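Putative DNA-binding protein (Ralstonia eutropha, PDB 3HWU) is of unknown function, may bind DNA, and forms a trimer built on the plants-and-prokaryotes conserved (PCC) domain. Local coordinates at residues A[2-7]-A[15-20]; A[31-36]-A[86-91]; A[50-55]-A[94-99]; A[72-77]-A[116-121]; A[78-83]-A[140-145]. All coordinates share one frame; numbering follows the deposited sequence. Where two conformers were deposited one is given.

From the N terminus, contact 1 closes first: the residues before strand 8-11 come back onto strand 14-20 at one border of the main sheet, around a short hairpin. Helix 25-35 then opens contact 2, which closes on strand 87-97. Contacts 2 to 5 all cross one another along the chain. Contact 3 opens at strand 51-58 and ends further along strand 87-97, while contacts 4 and 5 start in adjoining halves of strand 72-84 and close on strand 117-125 and on the C-terminal hairpin. Together they tie helix, curled sheet and hairpin; contact 1 touches contacts 2 and 4, and contacts 3 and 4 touch, as do contacts 2 and 5, on opposite sides of the chain's centre.

Contact 1 (A[2-7]-A[15-20]); sequences QELKGK and YLMVLR
Lys7 packs along Val18, Leu19 and Arg20 of strand 14-20. Its CB has Val18 O at 4.0 Å and Leu19 CD2 at 4.3 Å; with CG held beside the backbone N (chi1 -58°), a bend at chi2 lays the chain beside the strand. CD then sits 3.7 Å from Val18 O, and CE rests 4.1 Å from Arg20 CG, so aliphatic parts of two cationic side chains pack together. Their charged ends diverge: a bend at chi4 turns Lys7 NZ to its salt bridge with Asp23, and Arg20 NH2 pairs with Asp134 of the second subunit.

The backbone joins the two segments more firmly. Val18 N donates to Lys7 O at 2.9 Å, and the CA of Met17 (selenomethionine) brings a weaker C-H contact to that same oxygen. One water bridges beside this bond, donating to Gly6 O and, at 2.7 Å, to Val18 O. Further back in the chain, Leu4 crosses Met17 at about a right angle, its CD2 3.9 Å from Met17 CE in one of that residue's two conformers; this hydrophobic touch also lies close to helix 25-35.

Two successive turns shape the 2-7 segment, a type I turn from Gln2 to Lys5 and a type II turn from Leu4 to Lys7, with Gly6 at the positive-phi position. They deliver the chain into strand 8-11, which pairs with 14-20 as the antiparallel hairpin at the border of the main sheet.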
# COMPACT_ATOMS: atom_id res chain seq x y z
N GLN A 2 -1.94 22.49 19.71
CA GLN A 2 -0.89 22.96 18.77
C GLN A 2 0.10 21.84 18.36
O GLN A 2 0.98 22.07 17.55
CB GLN A 2 -0.14 24.16 19.39
N GLU A 3 -0.06 20.65 18.93
CA GLU A 3 0.88 19.56 18.68
C GLU A 3 1.10 19.26 17.21
O GLU A 3 2.23 19.03 16.74
CB GLU A 3 0.37 18.31 19.35
CG GLU A 3 1.40 17.22 19.40
CD GLU A 3 1.04 16.12 20.38
OE1 GLU A 3 -0.01 16.26 21.08
OE2 GLU A 3 1.80 15.13 20.45
N LEU A 4 -0.00 19.26 16.48
CA LEU A 4 0.00 18.84 15.08
C LEU A 4 0.12 19.99 14.12
O LEU A 4 -0.05 19.78 12.93
CB LEU A 4 -1.29 18.06 14.77
CG LEU A 4 -1.41 16.67 15.36
CD1 LEU A 4 -2.71 16.02 14.90
CD2 LEU A 4 -0.23 15.82 15.02
N LYS A 5 0.43 21.21 14.63
CA LYS A 5 0.56 22.36 13.79
C LYS A 5 1.54 22.11 12.68
O LYS A 5 2.69 21.69 12.93
CB LYS A 5 0.99 23.60 14.60
CG LYS A 5 1.39 24.76 13.71
N GLY A 6 1.08 22.33 11.46
CA GLY A 6 1.90 22.17 10.27
C GLY A 6 2.18 20.75 9.81
O GLY A 6 3.02 20.53 8.93
N LYS A 7 1.52 19.77 10.43
CA LYS A 7 1.84 18.37 10.15
C LYS A 7 0.77 17.71 9.26
O LYS A 7 0.97 16.57 8.86
CB LYS A 7 1.96 17.54 11.43
CG LYS A 7 3.00 17.99 12.47
CD LYS A 7 4.40 17.75 12.03
CE LYS A 7 5.46 18.13 13.09
NZ LYS A 7 5.66 17.20 14.19
N TYR A 15 -7.16 13.41 4.75
CA TYR A 15 -6.03 14.26 5.12
C TYR A 15 -4.77 13.71 4.49
O TYR A 15 -4.68 12.51 4.17
CB TYR A 15 -5.83 14.25 6.66
CG TYR A 15 -7.02 14.79 7.39
CD1 TYR A 15 -7.23 16.16 7.51
CD2 TYR A 15 -7.96 13.94 7.93
CE1 TYR A 15 -8.38 16.65 8.17
CE2 TYR A 15 -9.09 14.43 8.59
CZ TYR A 15 -9.30 15.76 8.68
OH TYR A 15 -10.45 16.22 9.29
N LEU A 16 -3.76 14.57 4.37
CA LEU A 16 -2.39 14.16 4.07
C LEU A 16 -1.55 14.67 5.24
O LEU A 16 -1.59 15.86 5.58
CB LEU A 16 -1.88 14.83 2.77
CG LEU A 16 -0.44 14.52 2.38
CD1 LEU A 16 -0.21 13.03 2.01
CD2 LEU A 16 0.03 15.45 1.25
N MSE A 17 -0.78 13.77 5.83
CA MSE A 17 0.05 14.11 6.97
C MSE A 17 1.53 13.95 6.60
O MSE A 17 1.90 12.96 5.96
CB MSE A 17 -0.36 13.21 8.15
CG MSE A 17 0.44 13.32 9.42
SE MSE A 17 -0.40 12.35 10.91
CE MSE A 17 -0.88 13.90 11.72
N VAL A 18 2.37 14.92 6.99
CA VAL A 18 3.82 14.84 6.81
C VAL A 18 4.46 15.00 8.19
O VAL A 18 4.50 16.09 8.75
CB VAL A 18 4.41 15.85 5.79
CG1 VAL A 18 5.94 15.67 5.70
CG2 VAL A 18 3.76 15.69 4.42
N LEU A 19 4.89 13.88 8.75
CA LEU A 19 5.56 13.85 10.03
C LEU A 19 7.06 14.01 9.82
O LEU A 19 7.59 13.76 8.75
CB LEU A 19 5.22 12.56 10.79
CG LEU A 19 3.73 12.30 11.00
CD1 LEU A 19 3.56 10.97 11.80
CD2 LEU A 19 3.04 13.43 11.77
N ARG A 20 7.72 14.49 10.87
CA ARG A 20 9.08 14.96 10.82
C ARG A 20 9.96 14.26 11.86
O ARG A 20 9.47 13.49 12.68
CB ARG A 20 9.05 16.48 11.05
CG ARG A 20 8.10 17.21 10.15
CD ARG A 20 8.59 17.19 8.75
NE ARG A 20 9.80 17.97 8.67
CZ ARG A 20 9.80 19.27 8.46
NH1 ARG A 20 8.66 19.91 8.25
NH2 ARG A 20 10.95 19.90 8.44
O HOH W 1 5.21 18.66 8.17

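Contact 2 (A[31-36]-A[86-91]); sequences QLARDE and GKPSIH
Arg34, whose side chain lies across Pro88, gives its NH2 to Gln31 OE1 at 2.6 Å in one of its two modelled conformers. The bond is nearly straight (172°) and in the guanidinium plane, although the nitrogen stands well above the carbonyl plane of the acceptor. Gln31 is held from its other end too: its NE2 donates to Asp35 OD1 at 2.7 Å, meeting the carboxylate from above its plane. Three side chains on neighbouring turns of the helix are thus strung together, and in that conformer the arginine is steadied over the proline ring.

Arg34 CG approaches Pro88 CG to 3.7 Å, while in this same conformer NH1 curls back, by a bend at chi3, to 3.5 Å from that same Pro88 CG. The two side chains cross at about a right angle, and the guanidinium meets the ring obliquely. Helix 25-35 here lies on one face of the antiparallel sheet, the helix-on-sheet packing of this PCC domain, and strand 87-97 passes beneath the helix. Ala33 points toward the strand, its CB 4.0 Å from Pro88 CB, and it also rests on Ile81 of the adjoining strand. Pro88 is backed by Trp83, and Ile90, two residues on, fits under Leu26 and Leu29. His91 instead reaches the third subunit, where its ND1 is hydrogen-bonded to Glu119 of that chain.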
# COMPACT_ATOMS: atom_id res chain seq x y z
N GLN A 31 -3.48 11.29 17.71
CA GLN A 31 -3.80 12.69 17.93
C GLN A 31 -4.63 13.30 16.78
O GLN A 31 -5.51 14.15 17.03
CB GLN A 31 -2.50 13.49 18.16
CG GLN A 31 -2.79 14.90 18.67
CD GLN A 31 -3.39 14.88 20.04
OE1 GLN A 31 -2.99 14.07 20.90
NE2 GLN A 31 -4.40 15.73 20.27
N LEU A 32 -4.33 12.94 15.53
CA LEU A 32 -5.15 13.40 14.43
C LEU A 32 -6.62 12.93 14.62
O LEU A 32 -7.57 13.69 14.38
CB LEU A 32 -4.59 12.87 13.11
CG LEU A 32 -5.36 13.28 11.85
CD1 LEU A 32 -5.15 14.71 11.47
CD2 LEU A 32 -4.96 12.37 10.66
N ALA A 33 -6.77 11.68 15.01
CA ALA A 33 -8.12 11.13 15.24
C ALA A 33 -8.89 11.94 16.28
O ALA A 33 -10.08 12.25 16.12
CB ALA A 33 -8.04 9.62 15.63
N ARG A 34 -8.20 12.27 17.37
CA ARG A 34 -8.81 13.06 18.42
C ARG A 34 -9.05 14.52 18.02
O ARG A 34 -10.13 15.06 18.34
CB ARG A 34 -7.98 12.99 19.71
CG ARG A 34 -7.98 11.69 20.48
CD ARG A 34 -7.31 11.91 21.85
NE ARG A 34 -5.89 12.19 21.68
CZ ARG A 34 -4.96 11.25 21.63
NH1 ARG A 34 -5.30 9.98 21.80
NH2 ARG A 34 -3.69 11.57 21.42
N ASP A 35 -8.10 15.18 17.34
CA ASP A 35 -8.21 16.60 16.96
C ASP A 35 -9.23 16.84 15.87
O ASP A 35 -9.92 17.86 15.86
CB ASP A 35 -6.88 17.21 16.49
CG ASP A 35 -5.87 17.41 17.60
OD1 ASP A 35 -6.19 17.16 18.78
OD2 ASP A 35 -4.72 17.81 17.23
N GLU A 36 -9.34 15.90 14.95
CA GLU A 36 -10.24 16.04 13.83
C GLU A 36 -11.49 15.16 14.02
O GLU A 36 -12.33 15.09 13.09
CB GLU A 36 -9.53 15.69 12.50
CG GLU A 36 -8.48 16.71 12.08
CD GLU A 36 -9.04 18.07 11.65
OE1 GLU A 36 -10.17 18.12 11.12
OE2 GLU A 36 -8.31 19.08 11.81
N GLY A 86 -13.52 4.50 23.83
CA GLY A 86 -13.42 5.93 23.75
C GLY A 86 -12.11 6.54 23.30
O GLY A 86 -11.97 7.77 23.23
N LYS A 87 -11.12 5.69 23.06
CA LYS A 87 -9.77 6.12 22.69
C LYS A 87 -9.49 5.69 21.26
O LYS A 87 -10.02 4.66 20.82
CB LYS A 87 -8.73 5.46 23.59
CG LYS A 87 -8.93 5.83 25.09
CD LYS A 87 -7.80 5.30 25.94
CE LYS A 87 -7.90 3.83 26.15
N PRO A 88 -8.66 6.45 20.56
CA PRO A 88 -8.31 6.00 19.21
C PRO A 88 -7.60 4.67 19.24
O PRO A 88 -6.78 4.43 20.12
CB PRO A 88 -7.41 7.11 18.67
CG PRO A 88 -7.40 8.16 19.63
CD PRO A 88 -8.00 7.71 20.91
N SER A 89 -7.91 3.86 18.25
CA SER A 89 -7.39 2.51 18.13
C SER A 89 -6.84 2.32 16.73
O SER A 89 -7.59 2.18 15.76
CB SER A 89 -8.48 1.49 18.40
OG SER A 89 -8.02 0.16 18.26
N ILE A 90 -5.52 2.50 16.61
CA ILE A 90 -4.83 2.45 15.31
C ILE A 90 -4.41 0.99 15.08
O ILE A 90 -3.81 0.34 15.94
CB ILE A 90 -3.60 3.39 15.28
CG1 ILE A 90 -3.89 4.82 15.69
CG2 ILE A 90 -2.94 3.42 13.91
CD1 ILE A 90 -4.98 5.51 14.93
N HIS A 91 -4.66 0.48 13.90
CA HIS A 91 -4.27 -0.85 13.48
C HIS A 91 -3.40 -0.65 12.26
O HIS A 91 -3.89 -0.21 11.21
CB HIS A 91 -5.48 -1.70 13.11
CG HIS A 91 -5.15 -3.08 12.72
ND1 HIS A 91 -6.03 -3.91 12.04
CD2 HIS A 91 -4.02 -3.80 12.92
CE1 HIS A 91 -5.45 -5.09 11.88
NE2 HIS A 91 -4.24 -5.05 12.40

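Contact 3 (A[50-55]-A[94-99]); sequences SEATFG and GTVTDG
A backbone carbonyl takes a place in this hydrophobic contact: Gly94 O lies 3.5 Å from Phe54 CE1, obliquely disposed to the ring. Gly94 has no side chain, so the phenyl group packs directly on the main chain. The rest of the contact is carbon on carbon. Val96 comes at Phe54 from the opposite direction and offers both methyls, CG1 lying in the ring plane at its edge, 4.0 Å from Phe54 CZ, and CG2 touching Phe54 CE2 at 3.8 Å. With Phe54 CG turned beside its backbone N (chi1 -61°), the ring is swung towards the glycine and the valine. Farther along, Ala52 CB meets Val96 CG1 at 4.2 Å.

No hydrogen bond links the two segments; the axes of strand segments 51-55 and 94-97 pass 9.2 Å apart at 131°, the geometry of two parts of a strongly curled sheet facing each other. Between them in strand order comes 103-114, neighbour to both; its Leu111 lies against Ala52 and its Leu108 against Phe54. Strand 72-84 borders 87-97 on the other side, Val72 touching Val96, and Phe101 of the third subunit packs on the phenyl ring.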
# COMPACT_ATOMS: atom_id res chain seq x y z
N SER A 50 13.87 6.02 12.60
CA SER A 50 14.97 5.70 13.51
C SER A 50 14.71 4.38 14.24
O SER A 50 15.65 3.62 14.53
CB SER A 50 15.18 6.81 14.51
OG SER A 50 13.99 7.14 15.19
N GLU A 51 13.45 4.08 14.52
CA GLU A 51 13.13 2.75 15.01
C GLU A 51 11.72 2.39 14.63
O GLU A 51 10.85 3.26 14.55
CB GLU A 51 13.33 2.65 16.50
CG GLU A 51 12.60 3.67 17.25
CD GLU A 51 12.80 3.51 18.75
OE1 GLU A 51 12.05 2.72 19.37
OE2 GLU A 51 13.69 4.19 19.29
N ALA A 52 11.53 1.10 14.38
CA ALA A 52 10.25 0.52 14.07
C ALA A 52 10.19 -0.80 14.84
O ALA A 52 11.03 -1.66 14.65
CB ALA A 52 10.08 0.32 12.58
N THR A 53 9.14 -0.97 15.62
CA THR A 53 8.92 -2.16 16.45
C THR A 53 7.66 -2.87 15.99
O THR A 53 6.59 -2.28 15.92
CB THR A 53 8.84 -1.80 17.93
OG1 THR A 53 10.04 -1.12 18.32
CG2 THR A 53 8.62 -3.04 18.81
N PHE A 54 7.82 -4.15 15.67
CA PHE A 54 6.76 -5.03 15.25
C PHE A 54 6.48 -6.06 16.33
O PHE A 54 7.31 -6.31 17.21
CB PHE A 54 7.21 -5.73 13.97
CG PHE A 54 7.48 -4.75 12.85
CD1 PHE A 54 6.44 -4.36 12.02
CD2 PHE A 54 8.74 -4.19 12.67
CE1 PHE A 54 6.66 -3.47 11.01
CE2 PHE A 54 8.94 -3.28 11.64
CZ PHE A 54 7.88 -2.92 10.82
N GLY A 55 5.34 -6.71 16.23
CA GLY A 55 4.98 -7.76 17.16
C GLY A 55 4.33 -8.92 16.43
O GLY A 55 3.54 -8.69 15.50
N GLY A 94 3.43 -2.65 8.59
CA GLY A 94 4.46 -2.03 7.81
C GLY A 94 5.47 -3.00 7.26
O GLY A 94 5.59 -4.11 7.75
N THR A 95 6.24 -2.51 6.30
CA THR A 95 7.32 -3.21 5.63
C THR A 95 8.53 -2.24 5.67
O THR A 95 8.41 -1.10 5.21
CB THR A 95 6.95 -3.48 4.13
OG1 THR A 95 5.65 -4.16 4.06
CG2 THR A 95 7.99 -4.23 3.42
N VAL A 96 9.66 -2.68 6.22
CA VAL A 96 10.88 -1.88 6.38
C VAL A 96 12.06 -2.59 5.74
O VAL A 96 12.07 -3.82 5.64
CB VAL A 96 11.19 -1.52 7.86
CG1 VAL A 96 10.08 -0.63 8.46
CG2 VAL A 96 11.40 -2.76 8.74
N THR A 97 13.03 -1.80 5.30
CA THR A 97 14.22 -2.32 4.65
C THR A 97 15.42 -1.49 5.11
O THR A 97 15.29 -0.31 5.47
CB THR A 97 14.12 -2.25 3.11
OG1 THR A 97 14.04 -0.88 2.70
CG2 THR A 97 12.90 -3.02 2.57
N ASP A 98 16.60 -2.09 5.04
CA ASP A 98 17.83 -1.42 5.46
C ASP A 98 18.84 -1.41 4.32
O ASP A 98 18.49 -1.53 3.15
CB ASP A 98 18.42 -2.08 6.71
CG ASP A 98 18.93 -3.49 6.45
OD1 ASP A 98 18.79 -3.98 5.31
OD2 ASP A 98 19.40 -4.13 7.44
N GLY A 99 20.12 -1.25 4.64
CA GLY A 99 21.14 -1.22 3.61
C GLY A 99 21.41 -2.54 2.92
O GLY A 99 22.14 -2.56 1.94

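Contact 4 (A[72-77]-A[116-121]); sequences VEMANM and GSCEIT
Strands 72-77 and 117-121 stay 8.5 Å apart at their nearest CA atoms near the far end, Met77 and Ile120, and share no backbone hydrogen bond, so side chains alone bridge the gap. Two selenomethionines make both links. Met77 CE ends 3.9 Å from Ile120 CG1 and almost as near Ile120 CD1 (4.0 Å), the two chains crossing at a slant so that the methyl settles on the isoleucine's longer branch. Met74 CE reaches Cys118 SG at 4.0 Å, a plain van der Waals touch between a methyl and a thiol sulfur.

Both methionines leave the strand with CG anti to the backbone N (chi1 -173° in Met74 and 178° in Met77) and continue extended to SE; only the last torsion bends, which turns CE toward strand 117-121. They can lie on the same side, although three apart in sequence, because Ala75 and Asn76 form a classic beta bulge facing Thr95 of strand 87-97. Strand 40-49 separates the two strands of this contact in the order across the curved antiparallel sheet, and its Met49 packs on both Met74 and Cys118, while Phe43 touches Met77. Leu111 and Leu108 of strand 103-114 cover the two methionines. Glu119 belongs to the subunit interface: its carboxylate forms a salt bridge with Arg131 of the second subunit.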
# COMPACT_ATOMS: atom_id res chain seq x y z
N VAL A 72 15.76 2.48 9.32
CA VAL A 72 15.20 1.73 8.21
C VAL A 72 14.26 2.57 7.35
O VAL A 72 13.55 3.45 7.85
CB VAL A 72 14.42 0.47 8.67
CG1 VAL A 72 15.39 -0.61 9.14
CG2 VAL A 72 13.37 0.78 9.71
N GLU A 73 14.29 2.33 6.05
CA GLU A 73 13.25 2.86 5.16
C GLU A 73 11.97 2.08 5.37
O GLU A 73 12.02 0.85 5.46
CB GLU A 73 13.69 2.76 3.70
CG GLU A 73 14.82 3.74 3.30
CD GLU A 73 14.38 5.19 3.17
OE1 GLU A 73 13.26 5.53 3.55
OE2 GLU A 73 15.19 6.00 2.65
N MSE A 74 10.85 2.76 5.49
CA MSE A 74 9.56 2.13 5.53
C MSE A 74 8.93 2.14 4.15
O MSE A 74 8.52 3.19 3.63
CB MSE A 74 8.64 2.81 6.53
CG MSE A 74 7.34 2.06 6.70
SE MSE A 74 6.22 2.68 8.08
CE MSE A 74 5.61 4.36 7.16
N ALA A 75 9.03 0.99 3.50
CA ALA A 75 8.60 0.84 2.12
C ALA A 75 7.08 0.98 1.96
O ALA A 75 6.60 1.44 0.94
CB ALA A 75 9.09 -0.53 1.55
N ASN A 76 6.34 0.60 3.01
CA ASN A 76 4.90 0.83 3.06
C ASN A 76 4.41 0.68 4.46
O ASN A 76 4.93 -0.16 5.19
CB ASN A 76 4.17 -0.20 2.15
CG ASN A 76 2.66 -0.16 2.39
OD1 ASN A 76 2.17 -0.91 3.27
ND2 ASN A 76 1.90 0.72 1.66
N MSE A 77 3.42 1.48 4.80
CA MSE A 77 2.54 1.23 5.93
C MSE A 77 1.11 1.21 5.40
O MSE A 77 0.79 2.02 4.51
CB MSE A 77 2.70 2.39 6.92
CG MSE A 77 1.78 2.29 8.16
SE MSE A 77 2.21 3.60 9.56
CE MSE A 77 1.74 5.21 8.63
N GLY A 116 14.53 12.03 8.42
CA GLY A 116 13.68 11.91 7.25
C GLY A 116 12.32 12.45 7.59
O GLY A 116 12.18 13.35 8.43
N SER A 117 11.30 11.84 6.97
CA SER A 117 9.90 12.24 7.19
C SER A 117 9.01 11.02 7.07
O SER A 117 9.50 9.92 6.76
CB SER A 117 9.49 13.32 6.17
OG SER A 117 9.61 12.85 4.86
N CYS A 118 7.71 11.19 7.27
CA CYS A 118 6.74 10.13 7.02
C CYS A 118 5.52 10.79 6.38
O CYS A 118 4.91 11.66 6.99
CB CYS A 118 6.39 9.39 8.33
SG CYS A 118 5.12 8.16 8.15
N GLU A 119 5.18 10.36 5.16
CA GLU A 119 4.03 10.83 4.41
C GLU A 119 2.90 9.84 4.63
O GLU A 119 3.10 8.65 4.43
CB GLU A 119 4.33 10.93 2.92
CG GLU A 119 5.46 11.88 2.57
CD GLU A 119 5.88 11.84 1.12
OE1 GLU A 119 5.23 11.15 0.32
OE2 GLU A 119 6.86 12.54 0.79
N ILE A 120 1.72 10.31 5.06
CA ILE A 120 0.60 9.44 5.37
C ILE A 120 -0.64 9.97 4.66
O ILE A 120 -1.06 11.12 4.91
CB ILE A 120 0.32 9.30 6.89
CG1 ILE A 120 1.60 8.98 7.67
CG2 ILE A 120 -0.76 8.22 7.11
CD1 ILE A 120 1.44 9.12 9.19
N THR A 121 -1.27 9.10 3.87
CA THR A 121 -2.48 9.45 3.10
C THR A 121 -3.68 8.82 3.83
O THR A 121 -3.75 7.58 3.91
CB THR A 121 -2.35 8.86 1.68
OG1 THR A 121 -1.18 9.45 1.11
CG2 THR A 121 -3.60 9.14 0.88

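Contact 5 (A[78-83]-A[140-145]); sequences TGSIAW and NVLGLP
The C-terminal hairpin, strands 131-134 and 139-142, is fixed to the main sheet at this point by Leu142, which sets its two methyls over Ala82 and Ser80 of strand 72-84. CD1 of Leu142 comes to 3.4 Å from Ala82 CB, tighter than carbon atoms usually lie, so this is a firmly pressed spot where some strain is possible. CD2 of Leu142 lies farther along the strand, 4.4 Å from Ser80 OG, a loose touch with a polar atom. The leucine gets there with CG anti to its own N (chi1 -175°), which sends the branched end forward onto the strand.

Ala82 and Ser80 are two residues apart, and in the extended chain both turn this same face to the hairpin. Ser80 OG has stronger partners than the leucine: it hydrogen bonds with Glu119 of the third subunit and with Arg131, the hairpin residue that also packs on Ala82 and Leu142. The leucine packing thus adjoins a polar cluster at the trimer interface. Ser80 also touches His91, which with His93 and His107 could form a metal-binding site, though no metal is modelled.

Ile81 and Trp83 point away from the hairpin, Ile81 packing on Phe43 of strand 40-49 and Trp83 NE1 hydrogen-bonded to Ile38 O. In the sheet, strand 72-84 runs between 40-49 and 87-97, paired through Ile81 with Ala41 and through Ala82 with Ser89.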
# COMPACT_ATOMS: atom_id res chain seq x y z
N THR A 78 0.27 0.33 5.95
CA THR A 78 -1.13 0.24 5.59
C THR A 78 -1.88 0.05 6.89
O THR A 78 -1.47 -0.77 7.71
CB THR A 78 -1.39 -0.93 4.62
OG1 THR A 78 -0.56 -0.77 3.46
CG2 THR A 78 -2.84 -0.98 4.15
N GLY A 79 -3.00 0.74 7.10
CA GLY A 79 -3.74 0.60 8.36
C GLY A 79 -5.08 1.28 8.41
O GLY A 79 -5.59 1.72 7.37
N SER A 80 -5.67 1.28 9.59
CA SER A 80 -6.96 1.91 9.84
C SER A 80 -6.98 2.64 11.15
O SER A 80 -6.27 2.31 12.10
CB SER A 80 -8.10 0.89 9.80
OG SER A 80 -7.93 -0.12 10.78
N ILE A 81 -7.85 3.66 11.19
CA ILE A 81 -8.21 4.40 12.41
C ILE A 81 -9.62 4.03 12.81
O ILE A 81 -10.55 4.11 11.99
CB ILE A 81 -8.17 5.92 12.19
CG1 ILE A 81 -6.77 6.35 11.71
CG2 ILE A 81 -8.53 6.69 13.46
CD1 ILE A 81 -6.60 7.89 11.43
N ALA A 82 -9.77 3.61 14.06
CA ALA A 82 -11.06 3.36 14.66
C ALA A 82 -10.92 3.67 16.16
O ALA A 82 -10.00 4.37 16.56
CB ALA A 82 -11.59 1.96 14.35
N TRP A 83 -11.87 3.19 16.95
CA TRP A 83 -11.98 3.55 18.37
C TRP A 83 -12.16 2.31 19.22
O TRP A 83 -12.69 1.31 18.76
CB TRP A 83 -13.15 4.53 18.57
CG TRP A 83 -12.92 5.76 17.77
CD1 TRP A 83 -13.23 5.94 16.45
CD2 TRP A 83 -12.25 6.96 18.20
NE1 TRP A 83 -12.78 7.16 16.04
CE2 TRP A 83 -12.20 7.82 17.09
CE3 TRP A 83 -11.76 7.41 19.42
CZ2 TRP A 83 -11.65 9.08 17.15
CZ3 TRP A 83 -11.21 8.67 19.48
CH2 TRP A 83 -11.17 9.50 18.36
N ASN A 140 -8.68 -8.50 18.43
CA ASN A 140 -9.44 -7.32 18.06
C ASN A 140 -9.79 -7.33 16.58
O ASN A 140 -8.91 -7.58 15.77
CB ASN A 140 -8.66 -6.04 18.38
CG ASN A 140 -8.60 -5.75 19.84
OD1 ASN A 140 -7.51 -5.57 20.40
ND2 ASN A 140 -9.74 -5.71 20.48
N VAL A 141 -11.03 -7.01 16.27
CA VAL A 141 -11.50 -6.90 14.89
C VAL A 141 -12.28 -5.59 14.75
O VAL A 141 -12.97 -5.14 15.68
CB VAL A 141 -12.42 -8.09 14.53
CG1 VAL A 141 -13.07 -7.91 13.17
CG2 VAL A 141 -11.67 -9.44 14.63
N LEU A 142 -12.21 -4.98 13.56
CA LEU A 142 -12.95 -3.77 13.27
C LEU A 142 -14.42 -4.10 13.04
O LEU A 142 -14.74 -4.89 12.18
CB LEU A 142 -12.35 -3.11 12.02
CG LEU A 142 -12.89 -1.76 11.57
CD1 LEU A 142 -12.85 -0.71 12.71
CD2 LEU A 142 -12.12 -1.28 10.33
N GLY A 143 -15.30 -3.50 13.84
CA GLY A 143 -16.72 -3.71 13.68
C GLY A 143 -17.29 -2.81 12.62
O GLY A 143 -16.97 -1.64 12.58
N LEU A 144 -18.14 -3.36 11.79
CA LEU A 144 -18.87 -2.58 10.77
C LEU A 144 -20.36 -2.53 11.13
O LEU A 144 -20.88 -3.47 11.79
CB LEU A 144 -18.73 -3.26 9.41
CG LEU A 144 -17.34 -3.35 8.79
CD1 LEU A 144 -17.40 -3.97 7.37
CD2 LEU A 144 -16.66 -1.99 8.71
N PRO A 145 -21.07 -1.45 10.70
CA PRO A 145 -22.52 -1.28 10.93
C PRO A 145 -23.24 -2.49 10.35
O PRO A 145 -24.17 -2.97 11.03
CB PRO A 145 -22.84 -0.03 10.13
CG PRO A 145 -21.59 0.66 9.95
CD PRO A 145 -20.58 -0.41 9.80